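Local atomic coordinates of single-strand DNA-binding protein (Agrobacterium tumefaciens, PDB entry 3BTP), a protein that binds single-stranded DNA regardless of sequence and mediates nuclear uptake of the transferred T-DNA strand during plant transformation by Agrobacterium. Residues T114-I118 and K266-I272; L119-T123 and F254-L260. All blocks are in the same frame, centred on the assembly; numbering follows the deposited sequence.

Contact 1 (T114-I118 and K266-I272); sequences TDEYI and KTPQNDI
Start with the hairpin that joins strands 263-266 and 272-275. Thr267 to Asn270 make a type I turn, closed by Asn270 N to Thr267 O at 2.7 Å, while Thr267 N reaches Asp271 O at 2.9 Å. Asn270 takes the left-handed conformation (phi/psi 81/20), so the connection is a 3:5 hairpin, a type I turn with a G1-type beta bulge. Thr267 OG1 donates to Gln269 OE1 (3.1 Å) and weakly accepts from Asp271 N (3.5 Å). Facing the hairpin is 114-118, a loop that becomes strand at Tyr117; Asp115 CA sits 7.0 Å from Asn270 CA, and Ile118 CA 8.6 Å from Ile272 CA. The contact thus brings the start of strand 117-124, in one four-stranded antiparallel sheet, against an edge hairpin of another with the same 2-1-3-4 strand order. Its polar part is a buried salt bridge: Lys266, extended at chi1 and chi2 and then bent (ttpp), puts NZ 2.9 Å from OD2 of Asp115, whose chi1 is p. OD2 is shared, with Arg113 its strongest partner and Arg153 a further one, and NZ also has a long, weak ion pair with Glu304. Backbone acceptors are met from nearby: Asp115 O by the Tyr159 hydroxyl, Asn270 O by Thr132 OG1. Further along strand 117-124, past the ions, the contact becomes apolar. Ile118 (mt) lays CD1 3.8 Å from CD1 of Ile272 (mm) and 4.2 Å from CD of Lys266, with Thr132 and Leu264 packed alongside.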
loop_
_atom_site.group_PDB
_atom_site.type_symbol
_atom_site.label_atom_id
_atom_site.label_comp_id
_atom_site.label_asym_id
_atom_site.label_seq_id
_atom_site.Cartn_x
_atom_site.Cartn_y
_atom_site.Cartn_z
ATOM N N THR A 114 20.245 -9.196 4.796
ATOM C CA THR A 114 20.789 -10.200 3.877
ATOM C C THR A 114 19.959 -10.424 2.576
ATOM O O THR A 114 20.464 -10.952 1.615
ATOM C CB THR A 114 20.954 -11.542 4.607
ATOM O OG1 THR A 114 19.663 -12.002 5.034
ATOM C CG2 THR A 114 21.957 -11.396 5.840
ATOM N N ASP A 115 18.705 -9.984 2.568
ATOM C CA ASP A 115 17.776 -10.136 1.465
ATOM C C ASP A 115 17.337 -8.794 0.866
ATOM O O ASP A 115 16.268 -8.685 0.278
ATOM C CB ASP A 115 16.558 -10.963 1.958
ATOM C CG ASP A 115 15.721 -10.223 3.018
ATOM O OD1 ASP A 115 16.130 -9.104 3.330
ATOM O OD2 ASP A 115 14.662 -10.732 3.512
ATOM N N GLU A 116 18.173 -7.773 0.999
ATOM C CA GLU A 116 17.857 -6.400 0.562
ATOM C C GLU A 116 17.798 -6.266 -0.993
ATOM O O GLU A 116 17.297 -5.259 -1.524
ATOM C CB GLU A 116 18.879 -5.419 1.193
ATOM C CG GLU A 116 20.361 -5.569 0.700
ATOM C CD GLU A 116 21.329 -4.389 1.201
ATOM O OE1 GLU A 116 20.889 -3.321 1.742
ATOM O OE2 GLU A 116 22.558 -4.542 1.035
ATOM N N TYR A 117 18.383 -7.265 -1.704
ATOM C CA TYR A 117 18.112 -7.449 -3.120
ATOM C C TYR A 117 18.079 -8.920 -3.524
ATOM O O TYR A 117 18.613 -9.812 -2.817
ATOM C CB TYR A 117 18.959 -6.528 -4.073
ATOM C CG TYR A 117 20.430 -6.935 -4.191
ATOM C CD1 TYR A 117 20.829 -7.950 -5.088
ATOM C CD2 TYR A 117 21.409 -6.342 -3.354
ATOM C CE1 TYR A 117 22.159 -8.358 -5.188
ATOM C CE2 TYR A 117 22.742 -6.702 -3.467
ATOM C CZ TYR A 117 23.110 -7.724 -4.371
ATOM O OH TYR A 117 24.415 -8.103 -4.446
ATOM N N ILE A 118 17.387 -9.146 -4.640
ATOM C CA ILE A 118 17.330 -10.402 -5.325
ATOM C C ILE A 118 17.746 -10.146 -6.800
ATOM O O ILE A 118 17.291 -9.183 -7.419
ATOM C CB ILE A 118 15.905 -10.997 -5.274
ATOM C CG1 ILE A 118 15.401 -11.178 -3.815
ATOM C CG2 ILE A 118 15.823 -12.297 -6.060
ATOM C CD1 ILE A 118 13.943 -11.490 -3.709
ATOM N N LYS A 266 9.895 -16.687 -1.171
ATOM C CA LYS A 266 11.247 -16.583 -0.672
ATOM C C LYS A 266 11.290 -17.370 0.640
ATOM O O LYS A 266 10.722 -16.912 1.634
ATOM C CB LYS A 266 11.622 -15.138 -0.417
ATOM C CG LYS A 266 13.096 -14.989 0.068
ATOM C CD LYS A 266 13.662 -13.543 -0.107
ATOM C CE LYS A 266 13.192 -12.639 0.936
ATOM N NZ LYS A 266 13.314 -13.044 2.414
ATOM N N THR A 267 11.964 -18.529 0.645
ATOM C CA THR A 267 11.935 -19.434 1.816
ATOM C C THR A 267 12.760 -18.844 2.972
ATOM O O THR A 267 13.540 -17.905 2.762
ATOM C CB THR A 267 12.549 -20.855 1.456
ATOM O OG1 THR A 267 13.984 -20.781 1.499
ATOM C CG2 THR A 267 12.114 -21.386 0.095
ATOM N N PRO A 268 12.638 -19.420 4.197
ATOM C CA PRO A 268 13.468 -18.984 5.319
ATOM C C PRO A 268 14.989 -19.050 5.066
ATOM O O PRO A 268 15.765 -18.320 5.733
ATOM C CB PRO A 268 13.060 -19.961 6.411
ATOM C CG PRO A 268 11.573 -20.252 6.056
ATOM C CD PRO A 268 11.688 -20.490 4.613
ATOM N N GLN A 269 15.411 -19.915 4.132
ATOM C CA GLN A 269 16.843 -19.933 3.673
ATOM C C GLN A 269 17.182 -18.896 2.567
ATOM O O GLN A 269 18.346 -18.822 2.129
ATOM C CB GLN A 269 17.267 -21.351 3.192
ATOM C CG GLN A 269 17.084 -22.444 4.246
ATOM C CD GLN A 269 15.593 -22.817 4.578
ATOM O OE1 GLN A 269 14.730 -22.909 3.687
ATOM N NE2 GLN A 269 15.325 -23.075 5.855
ATOM N N ASN A 270 16.168 -18.139 2.093
ATOM C CA ASN A 270 16.339 -17.015 1.165
ATOM C C ASN A 270 16.475 -17.510 -0.260
ATOM O O ASN A 270 17.002 -16.831 -1.137
ATOM C CB ASN A 270 17.506 -16.065 1.596
ATOM C CG ASN A 270 17.070 -14.931 2.578
ATOM O OD1 ASN A 270 17.804 -14.600 3.500
ATOM N ND2 ASN A 270 15.900 -14.324 2.360
ATOM N N ASP A 271 16.011 -18.729 -0.466
ATOM C CA ASP A 271 15.886 -19.361 -1.753
ATOM C C ASP A 271 14.580 -18.842 -2.394
ATOM O O ASP A 271 13.552 -18.741 -1.725
ATOM C CB ASP A 271 15.747 -20.905 -1.549
ATOM C CG ASP A 271 17.083 -21.602 -1.021
ATOM O OD1 ASP A 271 18.213 -21.307 -1.547
ATOM O OD2 ASP A 271 16.971 -22.483 -0.102
ATOM N N ILE A 272 14.620 -18.627 -3.695
ATOM C CA ILE A 272 13.562 -18.029 -4.456
ATOM C C ILE A 272 12.908 -19.095 -5.311
ATOM O O ILE A 272 13.609 -19.847 -6.031
ATOM C CB ILE A 272 14.160 -16.945 -5.405
ATOM C CG1 ILE A 272 15.003 -15.900 -4.620
ATOM C CG2 ILE A 272 13.094 -16.349 -6.275
ATOM C CD1 ILE A 272 14.226 -15.267 -3.485
#

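Contact 2 (L119-T123 and F254-L260); sequences LVRQT and FQAGSLL
Residues 119-123 are extended strand; facing them, 254-260 is an irregular loop opening with a type I turn from Phe254 to Gly257, closed by Gly257 N to Phe254 O at 3.0 Å. Gly257 has positive phi (95/2), where a CB would jam against Ala256 O, so glycine suits the position. In register, Gln122 CA lies 8.2 Å from Phe254 CA and Val120 CA 8.7 Å from Leu260 CA. The phenyl ring is the centrepiece: with chi1 t and chi2 60°, Phe254 reaches the strand, its CZ 3.2 Å from Val120 O near the ring plane and 3.6 Å from Arg121 CA. Gln122 (chi1 m, chi2 t) lays CG over one face as a CH-pi contact, 3.6 Å from the ring centroid, then carries NE2 to 3.7 Å from CD1 of Leu259 (mt). Val120, chi1 t, sets CG1 4.2 Å from Phe254 CZ and 4.1 Å from CD2 of Leu260 (mt). This is loop-on-sheet packing: Phe254 also touches Phe128 of strand 127-132 and Cys149 of strand 149-153, the two strands flanking 117-124.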
loop_
_atom_site.group_PDB
_atom_site.type_symbol
_atom_site.label_atom_id
_atom_site.label_comp_id
_atom_site.label_asym_id
_atom_site.label_seq_id
_atom_site.Cartn_x
_atom_site.Cartn_y
_atom_site.Cartn_z
ATOM N N LEU A 119 18.595 -11.017 -7.354
ATOM C CA LEU A 119 18.980 -10.948 -8.771
ATOM C C LEU A 119 18.182 -11.951 -9.551
ATOM O O LEU A 119 18.229 -13.154 -9.245
ATOM C CB LEU A 119 20.501 -11.253 -8.964
ATOM C CG LEU A 119 21.429 -10.112 -8.480
ATOM C CD1 LEU A 119 22.858 -10.413 -8.963
ATOM C CD2 LEU A 119 20.998 -8.653 -8.968
ATOM N N VAL A 120 17.404 -11.476 -10.523
ATOM C CA VAL A 120 16.584 -12.410 -11.308
ATOM C C VAL A 120 17.170 -12.585 -12.701
ATOM O O VAL A 120 17.615 -11.626 -13.318
ATOM C CB VAL A 120 15.082 -11.994 -11.424
ATOM C CG1 VAL A 120 14.246 -13.150 -12.053
ATOM C CG2 VAL A 120 14.516 -11.571 -10.043
ATOM N N ARG A 121 17.128 -13.817 -13.195
ATOM C CA ARG A 121 17.586 -14.116 -14.559
ATOM C C ARG A 121 16.607 -14.974 -15.323
ATOM O O ARG A 121 15.843 -15.739 -14.731
ATOM C CB ARG A 121 18.987 -14.757 -14.544
ATOM C CG ARG A 121 19.002 -16.103 -13.903
ATOM C CD ARG A 121 20.392 -16.436 -13.279
ATOM N NE ARG A 121 20.349 -17.794 -12.703
ATOM C CZ ARG A 121 20.218 -18.091 -11.399
ATOM N NH1 ARG A 121 20.100 -17.126 -10.465
ATOM N NH2 ARG A 121 20.158 -19.361 -11.025
ATOM N N GLN A 122 16.593 -14.799 -16.637
ATOM C CA GLN A 122 15.796 -15.643 -17.549
ATOM C C GLN A 122 16.542 -16.955 -17.866
ATOM O O GLN A 122 17.702 -16.956 -18.238
ATOM C CB GLN A 122 15.499 -14.889 -18.839
ATOM C CG GLN A 122 14.517 -13.732 -18.661
ATOM C CD GLN A 122 14.189 -13.045 -19.995
ATOM O OE1 GLN A 122 15.067 -12.504 -20.644
ATOM N NE2 GLN A 122 12.911 -13.075 -20.400
ATOM N N THR A 123 15.885 -18.086 -17.714
ATOM C CA THR A 123 16.586 -19.345 -18.025
ATOM C C THR A 123 15.789 -20.192 -19.002
ATOM O O THR A 123 16.011 -21.380 -19.068
ATOM C CB THR A 123 16.829 -20.195 -16.752
ATOM O OG1 THR A 123 15.569 -20.599 -16.239
ATOM C CG2 THR A 123 17.559 -19.407 -15.650
ATOM N N PHE A 254 13.107 -6.959 -19.672
ATOM C CA PHE A 254 13.418 -7.897 -18.603
ATOM C C PHE A 254 13.997 -7.139 -17.388
ATOM O O PHE A 254 13.513 -7.300 -16.292
ATOM C CB PHE A 254 14.371 -9.023 -19.050
ATOM C CG PHE A 254 14.776 -9.918 -17.905
ATOM C CD1 PHE A 254 13.825 -10.635 -17.188
ATOM C CD2 PHE A 254 16.086 -10.004 -17.513
ATOM C CE1 PHE A 254 14.212 -11.407 -16.074
ATOM C CE2 PHE A 254 16.455 -10.763 -16.422
ATOM C CZ PHE A 254 15.522 -11.474 -15.738
ATOM N N GLN A 255 15.001 -6.300 -17.616
ATOM C CA GLN A 255 15.673 -5.538 -16.603
ATOM C C GLN A 255 14.806 -4.548 -15.897
ATOM O O GLN A 255 15.072 -4.268 -14.738
ATOM C CB GLN A 255 16.815 -4.765 -17.206
ATOM C CG GLN A 255 18.008 -5.601 -17.570
ATOM C CD GLN A 255 17.935 -6.065 -19.003
ATOM O OE1 GLN A 255 17.014 -5.712 -19.727
ATOM N NE2 GLN A 255 18.889 -6.897 -19.412
ATOM N N ALA A 256 13.827 -3.959 -16.612
ATOM C CA ALA A 256 12.846 -3.051 -16.030
ATOM C C ALA A 256 11.838 -3.747 -15.135
ATOM O O ALA A 256 11.126 -3.082 -14.421
ATOM C CB ALA A 256 12.142 -2.232 -17.104
ATOM N N GLY A 257 11.777 -5.075 -15.148
ATOM C CA GLY A 257 10.833 -5.809 -14.257
ATOM C C GLY A 257 9.525 -6.155 -14.958
ATOM O O GLY A 257 8.614 -6.783 -14.373
ATOM N N SER A 258 9.438 -5.798 -16.249
ATOM C CA SER A 258 8.206 -5.999 -16.977
ATOM C C SER A 258 8.030 -7.362 -17.625
ATOM O O SER A 258 7.275 -7.471 -18.579
ATOM C CB SER A 258 7.880 -4.788 -17.884
ATOM O OG SER A 258 7.067 -3.845 -17.069
ATOM N N LEU A 259 8.669 -8.403 -17.065
ATOM C CA LEU A 259 8.611 -9.752 -17.578
ATOM C C LEU A 259 8.658 -10.839 -16.531
ATOM O O LEU A 259 9.037 -11.951 -16.876
ATOM C CB LEU A 259 9.768 -10.054 -18.595
ATOM C CG LEU A 259 9.745 -9.478 -20.041
ATOM C CD1 LEU A 259 10.874 -10.045 -20.992
ATOM C CD2 LEU A 259 8.395 -9.649 -20.724
ATOM N N LEU A 260 8.237 -10.601 -15.298
ATOM C CA LEU A 260 8.441 -11.547 -14.214
ATOM C C LEU A 260 7.189 -12.355 -14.048
ATOM O O LEU A 260 6.130 -11.962 -14.536
ATOM C CB LEU A 260 8.709 -10.830 -12.880
ATOM C CG LEU A 260 9.843 -9.816 -12.776
ATOM C CD1 LEU A 260 9.610 -8.654 -11.650
ATOM C CD2 LEU A 260 11.191 -10.567 -12.695
#

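Both contacts hang on strand 117-124: Ile118 closes the strand side of contact 1 and Leu119 opens that of contact 2, and the contact centres are 16 Å apart. Ile118, Val120 and Gln122 all point their CA-to-CB bonds at their partners, so one face of the strand serves both. Among the partner segments, loop 254-260 precedes strand 263-266 and the 266-272 hairpin follows it; since 119-123 follows 114-118, contact 2 is nested inside the chain loop closed by contact 1. The pair runs from a buried, charged end to a partly buried, uncharged one. Together they join one four-stranded sheet to the hairpin of the other and to the loop leading into it.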